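PDB 6OJ1: endo alpha-1,4 polygalactosaminidase from Neosartorya fumigata, which cleaves alpha-1,4-linked galactosamine polymers at internal bonds, an endo-acting glycoside hydrolase that disrupts microbial biofilms. Local coordinates for residues A32-A37 against A57-I62; Y232-K237 against L242-S247; S262-N267 against N272-C277. All blocks are in the same frame, centred on the assembly; numbering follows the deposited sequence.

Contact 1 of 3, residues A32-A37 against A57-I62; sequences AKWQPA and AEIYDI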
loop_
_atom_site.group_PDB
_atom_site.type_symbol
_atom_site.label_atom_id
_atom_site.label_comp_id
_atom_site.label_asym_id
_atom_site.label_seq_id
_atom_site.Cartn_x
_atom_site.Cartn_y
_atom_site.Cartn_z
ATOM N N ALA A 32 -15.572 7.440 -3.037
ATOM C CA ALA A 32 -15.566 6.392 -2.032
ATOM C C ALA A 32 -16.353 6.864 -0.815
ATOM O O ALA A 32 -16.353 8.054 -0.484
ATOM C CB ALA A 32 -14.134 6.010 -1.635
ATOM N N LYS A 33 -17.048 5.937 -0.168
ATOM C CA LYS A 33 -17.818 6.317 1.007
ATOM C C LYS A 33 -16.953 6.418 2.259
ATOM O O LYS A 33 -17.231 7.256 3.124
ATOM C CB LYS A 33 -18.968 5.333 1.218
ATOM C CG LYS A 33 -20.025 5.392 0.129
ATOM C CD LYS A 33 -21.325 4.769 0.591
ATOM N N TRP A 34 -15.904 5.602 2.379
ATOM C CA TRP A 34 -15.025 5.640 3.545
ATOM C C TRP A 34 -13.819 6.524 3.241
ATOM O O TRP A 34 -12.942 6.146 2.451
ATOM C CB TRP A 34 -14.576 4.241 3.959
ATOM C CG TRP A 34 -13.496 4.285 5.016
ATOM C CD1 TRP A 34 -13.505 5.037 6.161
ATOM C CD2 TRP A 34 -12.260 3.558 5.023
ATOM N NE1 TRP A 34 -12.349 4.819 6.877
ATOM C CE2 TRP A 34 -11.567 3.920 6.199
ATOM C CE3 TRP A 34 -11.671 2.638 4.150
ATOM C CZ2 TRP A 34 -10.320 3.395 6.524
ATOM C CZ3 TRP A 34 -10.425 2.106 4.478
ATOM C CH2 TRP A 34 -9.763 2.493 5.651
ATOM N N GLN A 35 -13.770 7.690 3.885
ATOM C CA GLN A 35 -12.606 8.578 3.822
ATOM C C GLN A 35 -12.015 8.712 5.217
ATOM O O GLN A 35 -12.504 9.523 6.024
ATOM C CB GLN A 35 -12.983 9.951 3.269
ATOM C CG GLN A 35 -11.835 10.955 3.302
ATOM C CD GLN A 35 -10.624 10.501 2.495
ATOM O OE1 GLN A 35 -10.644 10.525 1.263
ATOM N NE2 GLN A 35 -9.556 10.090 3.191
ATOM N N PRO A 36 -10.974 7.948 5.551
ATOM C CA PRO A 36 -10.376 8.064 6.891
ATOM C C PRO A 36 -9.802 9.455 7.134
ATOM O O PRO A 36 -9.404 10.164 6.208
ATOM C CB PRO A 36 -9.280 6.996 6.884
ATOM C CG PRO A 36 -8.932 6.827 5.401
ATOM C CD PRO A 36 -10.266 6.977 4.703
ATOM N N ALA A 37 -9.772 9.852 8.407
ATOM C CA ALA A 37 -9.338 11.197 8.743
ATOM C C ALA A 37 -7.816 11.288 8.733
ATOM O O ALA A 37 -7.114 10.300 8.953
ATOM C CB ALA A 37 -9.877 11.611 10.112
ATOM N N ALA A 57 -4.897 0.405 17.092
ATOM C CA ALA A 57 -4.940 1.229 15.895
ATOM C C ALA A 57 -6.314 1.117 15.249
ATOM O O ALA A 57 -6.914 0.040 15.244
ATOM C CB ALA A 57 -3.868 0.804 14.882
ATOM N N GLU A 58 -6.797 2.228 14.678
ATOM C CA GLU A 58 -8.122 2.228 14.059
ATOM C C GLU A 58 -8.129 1.493 12.731
ATOM O O GLU A 58 -9.181 1.007 12.307
ATOM C CB GLU A 58 -8.620 3.653 13.806
ATOM C CG GLU A 58 -9.044 4.443 15.015
ATOM C CD GLU A 58 -9.639 5.783 14.617
ATOM O OE1 GLU A 58 -10.573 5.799 13.780
ATOM O OE2 GLU A 58 -9.155 6.820 15.117
ATOM N N ILE A 59 -6.992 1.448 12.035
ATOM C CA ILE A 59 -6.913 0.877 10.698
ATOM C C ILE A 59 -5.814 -0.173 10.690
ATOM O O ILE A 59 -4.706 0.087 11.169
ATOM C CB ILE A 59 -6.621 1.951 9.626
ATOM C CG1 ILE A 59 -7.797 2.925 9.494
ATOM C CG2 ILE A 59 -6.302 1.290 8.303
ATOM C CD1 ILE A 59 -7.464 4.166 8.648
ATOM N N TYR A 60 -6.117 -1.351 10.147
ATOM C CA TYR A 60 -5.130 -2.404 9.938
ATOM C C TYR A 60 -4.984 -2.657 8.447
ATOM O O TYR A 60 -5.984 -2.881 7.768
ATOM C CB TYR A 60 -5.544 -3.713 10.627
ATOM C CG TYR A 60 -5.172 -3.834 12.101
ATOM C CD1 TYR A 60 -5.629 -2.919 13.035
ATOM C CD2 TYR A 60 -4.384 -4.891 12.547
ATOM C CE1 TYR A 60 -5.297 -3.041 14.380
ATOM C CE2 TYR A 60 -4.045 -5.018 13.875
ATOM C CZ TYR A 60 -4.509 -4.090 14.788
ATOM O OH TYR A 60 -4.191 -4.211 16.125
ATOM N N ASP A 61 -3.744 -2.622 7.950
ATOM C CA ASP A 61 -3.413 -2.926 6.557
ATOM C C ASP A 61 -2.772 -4.317 6.570
ATOM O O ASP A 61 -1.708 -4.512 7.171
ATOM C CB ASP A 61 -2.476 -1.853 5.996
ATOM C CG ASP A 61 -2.149 -2.035 4.522
ATOM O OD1 ASP A 61 -2.535 -3.048 3.906
ATOM O OD2 ASP A 61 -1.490 -1.122 3.974
ATOM N N ILE A 62 -3.441 -5.294 5.949
ATOM C CA ILE A 62 -3.005 -6.688 6.006
ATOM C C ILE A 62 -3.100 -7.307 4.615
ATOM O O ILE A 62 -3.790 -6.802 3.722
ATOM C CB ILE A 62 -3.830 -7.514 7.010
ATOM C CG1 ILE A 62 -5.307 -7.528 6.591
ATOM C CG2 ILE A 62 -3.690 -6.939 8.441
ATOM C CD1 ILE A 62 -6.224 -8.327 7.540
#

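Contact 2 of 3, residues Y232-K237 against L242-S247; sequences YPKGDK and LSVTAS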
loop_
_atom_site.group_PDB
_atom_site.type_symbol
_atom_site.label_atom_id
_atom_site.label_comp_id
_atom_site.label_asym_id
_atom_site.label_seq_id
_atom_site.Cartn_x
_atom_site.Cartn_y
_atom_site.Cartn_z
ATOM N N TYR A 232 11.799 2.570 8.385
ATOM C CA TYR A 232 12.476 1.305 8.669
ATOM C C TYR A 232 13.839 1.603 9.283
ATOM O O TYR A 232 14.879 1.405 8.641
ATOM C CB TYR A 232 12.653 0.469 7.403
ATOM C CG TYR A 232 11.388 0.094 6.656
ATOM C CD1 TYR A 232 10.473 -0.802 7.192
ATOM C CD2 TYR A 232 11.135 0.616 5.394
ATOM C CE1 TYR A 232 9.320 -1.160 6.490
ATOM C CE2 TYR A 232 10.001 0.268 4.681
ATOM C CZ TYR A 232 9.093 -0.619 5.232
ATOM O OH TYR A 232 7.955 -0.981 4.537
ATOM N N PRO A 233 13.877 2.065 10.532
ATOM C CA PRO A 233 15.151 2.558 11.086
ATOM C C PRO A 233 16.190 1.473 11.340
ATOM O O PRO A 233 17.379 1.803 11.439
ATOM C CB PRO A 233 14.723 3.245 12.390
ATOM C CG PRO A 233 13.440 2.621 12.745
ATOM C CD PRO A 233 12.747 2.274 11.452
ATOM N N LYS A 234 15.798 0.202 11.461
ATOM C CA LYS A 234 16.775 -0.866 11.656
ATOM C C LYS A 234 17.465 -1.275 10.363
ATOM O O LYS A 234 18.398 -2.083 10.401
ATOM C CB LYS A 234 16.113 -2.104 12.284
ATOM C CG LYS A 234 15.406 -1.852 13.620
ATOM C CD LYS A 234 14.665 -3.104 14.133
ATOM C CE LYS A 234 13.587 -2.730 15.143
ATOM N NZ LYS A 234 12.717 -3.916 15.522
ATOM N N GLY A 235 17.035 -0.748 9.224
ATOM C CA GLY A 235 17.684 -1.079 7.974
ATOM C C GLY A 235 17.021 -2.248 7.279
ATOM O O GLY A 235 15.984 -2.765 7.700
ATOM N N ASP A 236 17.653 -2.681 6.193
ATOM C CA ASP A 236 17.019 -3.635 5.292
ATOM C C ASP A 236 17.397 -5.085 5.572
ATOM O O ASP A 236 16.963 -5.969 4.828
ATOM C CB ASP A 236 17.352 -3.272 3.841
ATOM C CG ASP A 236 18.833 -3.333 3.554
ATOM O OD1 ASP A 236 19.629 -3.271 4.519
ATOM O OD2 ASP A 236 19.197 -3.464 2.363
ATOM N N LYS A 237 18.160 -5.363 6.631
ATOM C CA LYS A 237 18.588 -6.724 6.917
ATOM C C LYS A 237 18.340 -7.167 8.355
ATOM O O LYS A 237 18.678 -8.305 8.697
ATOM C CB LYS A 237 20.081 -6.894 6.590
ATOM N N LEU A 242 12.854 -5.746 19.090
ATOM C CA LEU A 242 13.514 -4.812 19.982
ATOM C C LEU A 242 13.386 -3.392 19.440
ATOM O O LEU A 242 13.010 -3.167 18.294
ATOM C CB LEU A 242 14.978 -5.204 20.168
ATOM C CG LEU A 242 15.116 -6.522 20.929
ATOM C CD1 LEU A 242 16.543 -7.030 20.893
ATOM C CD2 LEU A 242 14.649 -6.342 22.363
ATOM N N SER A 243 13.699 -2.419 20.287
ATOM C CA SER A 243 13.379 -1.037 19.976
ATOM C C SER A 243 14.487 -0.375 19.157
ATOM O O SER A 243 15.494 -0.987 18.793
ATOM C CB SER A 243 13.117 -0.255 21.258
ATOM O OG SER A 243 12.533 0.999 20.948
ATOM N N VAL A 244 14.295 0.906 18.861
ATOM C CA VAL A 244 15.308 1.707 18.196
ATOM C C VAL A 244 15.731 2.829 19.135
ATOM O O VAL A 244 15.080 3.111 20.140
ATOM C CB VAL A 244 14.818 2.272 16.853
ATOM C CG1 VAL A 244 14.514 1.128 15.892
ATOM C CG2 VAL A 244 13.577 3.132 17.065
ATOM N N THR A 245 16.841 3.470 18.792
ATOM C CA THR A 245 17.325 4.579 19.592
ATOM C C THR A 245 16.358 5.758 19.509
ATOM O O THR A 245 15.533 5.863 18.596
ATOM C CB THR A 245 18.707 5.018 19.118
ATOM O OG1 THR A 245 18.558 5.921 18.018
ATOM C CG2 THR A 245 19.509 3.814 18.650
ATOM N N ALA A 246 16.471 6.657 20.489
ATOM C CA ALA A 246 15.661 7.871 20.465
ATOM C C ALA A 246 15.972 8.706 19.230
ATOM O O ALA A 246 15.072 9.319 18.639
ATOM C CB ALA A 246 15.900 8.682 21.736
ATOM N N SER A 247 17.242 8.726 18.817
ATOM C CA SER A 247 17.648 9.490 17.642
ATOM C C SER A 247 17.024 8.926 16.373
ATOM O O SER A 247 16.512 9.678 15.535
ATOM C CB SER A 247 19.174 9.502 17.534
ATOM O OG SER A 247 19.584 9.557 16.179
#

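Contact 3 of 3, residues S262-N267 against N272-C277; sequences STVIKN and NWVEYC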
loop_
_atom_site.group_PDB
_atom_site.type_symbol
_atom_site.label_atom_id
_atom_site.label_comp_id
_atom_site.label_asym_id
_atom_site.label_seq_id
_atom_site.Cartn_x
_atom_site.Cartn_y
_atom_site.Cartn_z
ATOM N N SER A 262 0.491 9.722 9.576
ATOM C CA SER A 262 0.209 8.589 10.456
ATOM C C SER A 262 1.409 7.657 10.394
ATOM O O SER A 262 1.476 6.756 9.562
ATOM C CB SER A 262 -1.072 7.882 10.038
ATOM O OG SER A 262 -2.170 8.770 10.146
ATOM N N THR A 263 2.374 7.879 11.282
ATOM C CA THR A 263 3.650 7.190 11.184
ATOM C C THR A 263 3.616 5.882 11.960
ATOM O O THR A 263 3.092 5.821 13.078
ATOM C CB THR A 263 4.783 8.081 11.695
ATOM O OG1 THR A 263 4.853 9.268 10.886
ATOM C CG2 THR A 263 6.116 7.341 11.628
ATOM N N VAL A 264 4.162 4.828 11.345
ATOM C CA VAL A 264 4.547 3.612 12.057
ATOM C C VAL A 264 6.035 3.371 11.843
ATOM O O VAL A 264 6.565 3.591 10.747
ATOM C CB VAL A 264 3.740 2.372 11.613
ATOM C CG1 VAL A 264 2.334 2.429 12.172
ATOM C CG2 VAL A 264 3.734 2.236 10.078
ATOM N N ILE A 265 6.703 2.908 12.892
ATOM C CA ILE A 265 8.067 2.410 12.801
ATOM C C ILE A 265 7.986 0.894 12.738
ATOM O O ILE A 265 7.363 0.269 13.605
ATOM C CB ILE A 265 8.899 2.893 14.000
ATOM C CG1 ILE A 265 9.039 4.418 13.937
ATOM C CG2 ILE A 265 10.246 2.223 14.033
ATOM C CD1 ILE A 265 9.330 5.050 15.268
ATOM N N LYS A 266 8.572 0.297 11.693
ATOM C CA LYS A 266 8.373 -1.121 11.413
ATOM C C LYS A 266 9.705 -1.792 11.100
ATOM O O LYS A 266 10.684 -1.139 10.724
ATOM C CB LYS A 266 7.405 -1.343 10.212
ATOM C CG LYS A 266 6.021 -0.744 10.382
ATOM C CD LYS A 266 5.226 -1.543 11.419
ATOM C CE LYS A 266 4.948 -2.972 10.942
ATOM N NZ LYS A 266 4.049 -3.652 11.938
ATOM N N ASN A 267 9.722 -3.120 11.237
ATOM C CA ASN A 267 10.738 -3.928 10.576
ATOM C C ASN A 267 10.512 -3.928 9.066
ATOM O O ASN A 267 9.381 -3.820 8.594
ATOM C CB ASN A 267 10.689 -5.374 11.064
ATOM C CG ASN A 267 11.070 -5.515 12.505
ATOM O OD1 ASN A 267 12.059 -4.943 12.959
ATOM N ND2 ASN A 267 10.293 -6.306 13.244
ATOM N N ASN A 272 4.581 -8.256 12.835
ATOM C CA ASN A 272 3.707 -7.570 13.794
ATOM C C ASN A 272 4.378 -6.350 14.431
ATOM O O ASN A 272 3.707 -5.346 14.718
ATOM C CB ASN A 272 3.269 -8.525 14.921
ATOM C CG ASN A 272 2.080 -9.430 14.535
ATOM O OD1 ASN A 272 1.149 -9.010 13.853
ATOM N ND2 ASN A 272 2.106 -10.674 15.025
ATOM N N TRP A 273 5.677 -6.430 14.721
ATOM C CA TRP A 273 6.308 -5.435 15.591
ATOM C C TRP A 273 6.081 -4.022 15.073
ATOM O O TRP A 273 6.206 -3.763 13.877
ATOM C CB TRP A 273 7.811 -5.687 15.704
ATOM C CG TRP A 273 8.497 -4.641 16.529
ATOM C CD1 TRP A 273 8.585 -4.600 17.892
ATOM C CD2 TRP A 273 9.171 -3.475 16.046
ATOM N NE1 TRP A 273 9.296 -3.489 18.285
ATOM C CE2 TRP A 273 9.654 -2.777 17.170
ATOM C CE3 TRP A 273 9.403 -2.949 14.768
ATOM C CZ2 TRP A 273 10.371 -1.594 17.060
ATOM C CZ3 TRP A 273 10.118 -1.770 14.659
ATOM C CH2 TRP A 273 10.584 -1.099 15.795
ATOM N N VAL A 274 5.757 -3.099 15.981
ATOM C CA VAL A 274 5.531 -1.707 15.586
ATOM C C VAL A 274 5.809 -0.804 16.776
ATOM O O VAL A 274 5.570 -1.172 17.928
ATOM C CB VAL A 274 4.094 -1.498 15.037
ATOM C CG1 VAL A 274 3.046 -1.883 16.070
ATOM C CG2 VAL A 274 3.873 -0.063 14.573
ATOM N N GLU A 275 6.337 0.386 16.494
ATOM C CA GLU A 275 6.389 1.453 17.482
ATOM C C GLU A 275 5.722 2.685 16.897
ATOM O O GLU A 275 5.683 2.868 15.674
ATOM C CB GLU A 275 7.822 1.781 17.912
ATOM C CG GLU A 275 8.385 0.778 18.897
ATOM C CD GLU A 275 9.706 1.217 19.494
ATOM O OE1 GLU A 275 10.316 0.393 20.202
ATOM O OE2 GLU A 275 10.129 2.376 19.264
ATOM N N TYR A 276 5.187 3.526 17.778
ATOM C CA TYR A 276 4.539 4.763 17.372
ATOM C C TYR A 276 5.319 5.952 17.907
ATOM O O TYR A 276 6.055 5.850 18.892
ATOM C CB TYR A 276 3.086 4.809 17.853
ATOM C CG TYR A 276 2.259 3.765 17.160
ATOM C CD1 TYR A 276 1.639 4.036 15.944
ATOM C CD2 TYR A 276 2.142 2.492 17.689
ATOM C CE1 TYR A 276 0.896 3.067 15.291
ATOM C CE2 TYR A 276 1.412 1.512 17.049
ATOM C CZ TYR A 276 0.797 1.797 15.847
ATOM O OH TYR A 276 0.057 0.828 15.217
ATOM N N CYS A 277 5.151 7.086 17.239
ATOM C CA CYS A 277 5.827 8.309 17.643
ATOM C C CYS A 277 5.272 8.801 18.968
ATOM O O CYS A 277 4.069 8.722 19.210
ATOM C CB CYS A 277 5.682 9.381 16.560
ATOM S SG CYS A 277 6.373 8.877 14.979
ATOM O OXT CYS A 277 6.015 9.270 19.829
HETATM O O HOH W 1 3.071 7.554 15.144
HETATM O O HOH W 2 7.481 -4.816 11.877
#

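Contact 1 of 3, residues A32-A37 against A57-I62
At the floor of the (beta/alpha) barrel, by the N-terminal ends of its parallel strands, Trp34 and Pro36 of the N-terminal loop close on Ile59, the first residue of strand 59-63. The contact is small, burying 101 Å² in all, and wholly apolar. Ile59 reaches out with its longer branch: CD1 comes to 3.6 Å from CZ2 of Trp34, while CG1 lies in the plane of the indole at its edge, so the isoleucine abuts the rim of the ring. The tryptophan meets it from the opposite direction, its CG swung anti to the backbone N (chi1 171°). Ile59 CD1 also touches Pro36 CB at 3.8 Å, which wedges the methyl between ring rim and proline. Pro36 in turn lays its CD over one face of the Trp34 indole, offset toward its rim, 3.6 Å above the plane. Beside them, Gln35 NE2 donates a nearly straight bond (173°, 3.0 Å) to a lone pair of Pro36 O, and a second one to Gln201 O, which pins the loop where it crosses the floor. The indole also meets Lys81 in a cation-pi contact and the ring of Trp202, and the carbonyl of Trp34 is bonded to Ser183. Strand 59-63 itself runs between strands 42-45 and 81-87, and Ile59 packs on Trp42 of the one and Ile83 of the other.

Contact 2 of 3, residues Y232-K237 against L242-S247
With CG anti to its carbonyl carbon (chi1 -57°) and the chain beyond it extended, Lys234 spans the gap to 242-247 and delivers NZ to the carbonyl of Leu242. Val244 answers with the same choice for CG1, anti to the carbonyl carbon (chi1 -63°), which sets that methyl against Pro233 and Lys234. Both segments belong to the beta-alpha connection of the barrel that leads from strand 227-231 to helix 246-253, and they meet near the protein surface.

The connection begins with a type I beta turn from Tyr232 to Gly235, closed by Gly235 N bonded to Tyr232 O at 3.1 Å. Gly235 leaves the turn with a positive phi (93°). The turn places Pro233 and Lys234 side by side before Val244. Pro233 CG lies 3.6 Å from Val244 CG1, the two side chains crossing at about a right angle, and Lys234 CG approaches the same methyl at 3.9 Å. CG1 thus fills the angle between the proline ring and the lysine stem. One residue past Val244, Thr245 occupies the N-cap of helix 246-253, its OG1 capping Gln248 N. Deeper in the barrel, Tyr232 OH is bonded to Glu206.

Three oxygens grip the lysine ammonium, since Asn267 OD1 and Asn240 OD1 join the Leu242 carbonyl, and the indole of Trp273 adds a cation-pi contact. Asn240 OD1 also accepts from Leu242 N, so one side-chain oxygen serves both the ammonium and the backbone of Leu242. Lys234 NZ donates to Leu242 O over 2.9 Å, in the carbonyl plane.

Contact 3 of 3, residues S262-N267 against N272-C277
Ile265 and Glu275 form an antiparallel hydrogen-bonded pair: Ile265 N gives to Glu275 O at 3.0 Å, and Glu275 N gives back to Ile265 O at 3.1 Å. They join strand 261-266 to the short, weakly bonded strand 274-275 in the C-terminal beta hairpin.

On the face of Ile265, its CG2 packs 3.8 Å from Trp273 CH2. The Asn267 side chain crosses the tryptophan at about a right angle, ND2 3.5 Å from Trp273 CB, the amide plane 25° from the indole; its OD1 accepts from Lys234 NZ. On the other face, Val264 CG1 touches Tyr276 CE1 at 3.5 Å and Val274 CG2. Lys266 folds back, bent at chi2 (-71°) and chi3 (-65°), to set NZ above the carbonyl plane of Trp273, 2.9 Å from its O; the bond to Asn272 O is weak. One water bridges Thr263 O and Cys277 N.

Farther out, Ile44 O, Gln43 OE1 and Asn271 O share the Lys266 ammonium, and Tyr276 OH is bonded to Trp42 O. Cys277, whose SG lies 3.7 Å from Thr263 CG2, is disulfide-bonded to Cys253. So many oxygens round one buried amine would probably keep Lys266 protonated, and the disulfide locks the terminal residue covalently.

The contacts follow one another along the chain, each closing before the next opens. Contacts 1 and 3 both reach the barrel sheet, near its first and last strands; their centres are 17 Å apart, and they meet where Ala57 CB packs 3.9 Å from Tyr276 OH. Contact 2 lies farther out, its centre 26 Å from that of contact 1 but 10 Å from that of contact 3. Those two touch where Leu242 O packs 3.3 Å from Trp273 CZ2, and helix 246-253 leads from one to the other. In contact 3, Val274 and Tyr276 rest on Gln43 of strand 42-45, so the last strand meets the first and the hairpin ties the beginning of the barrel to its last beta-alpha connection.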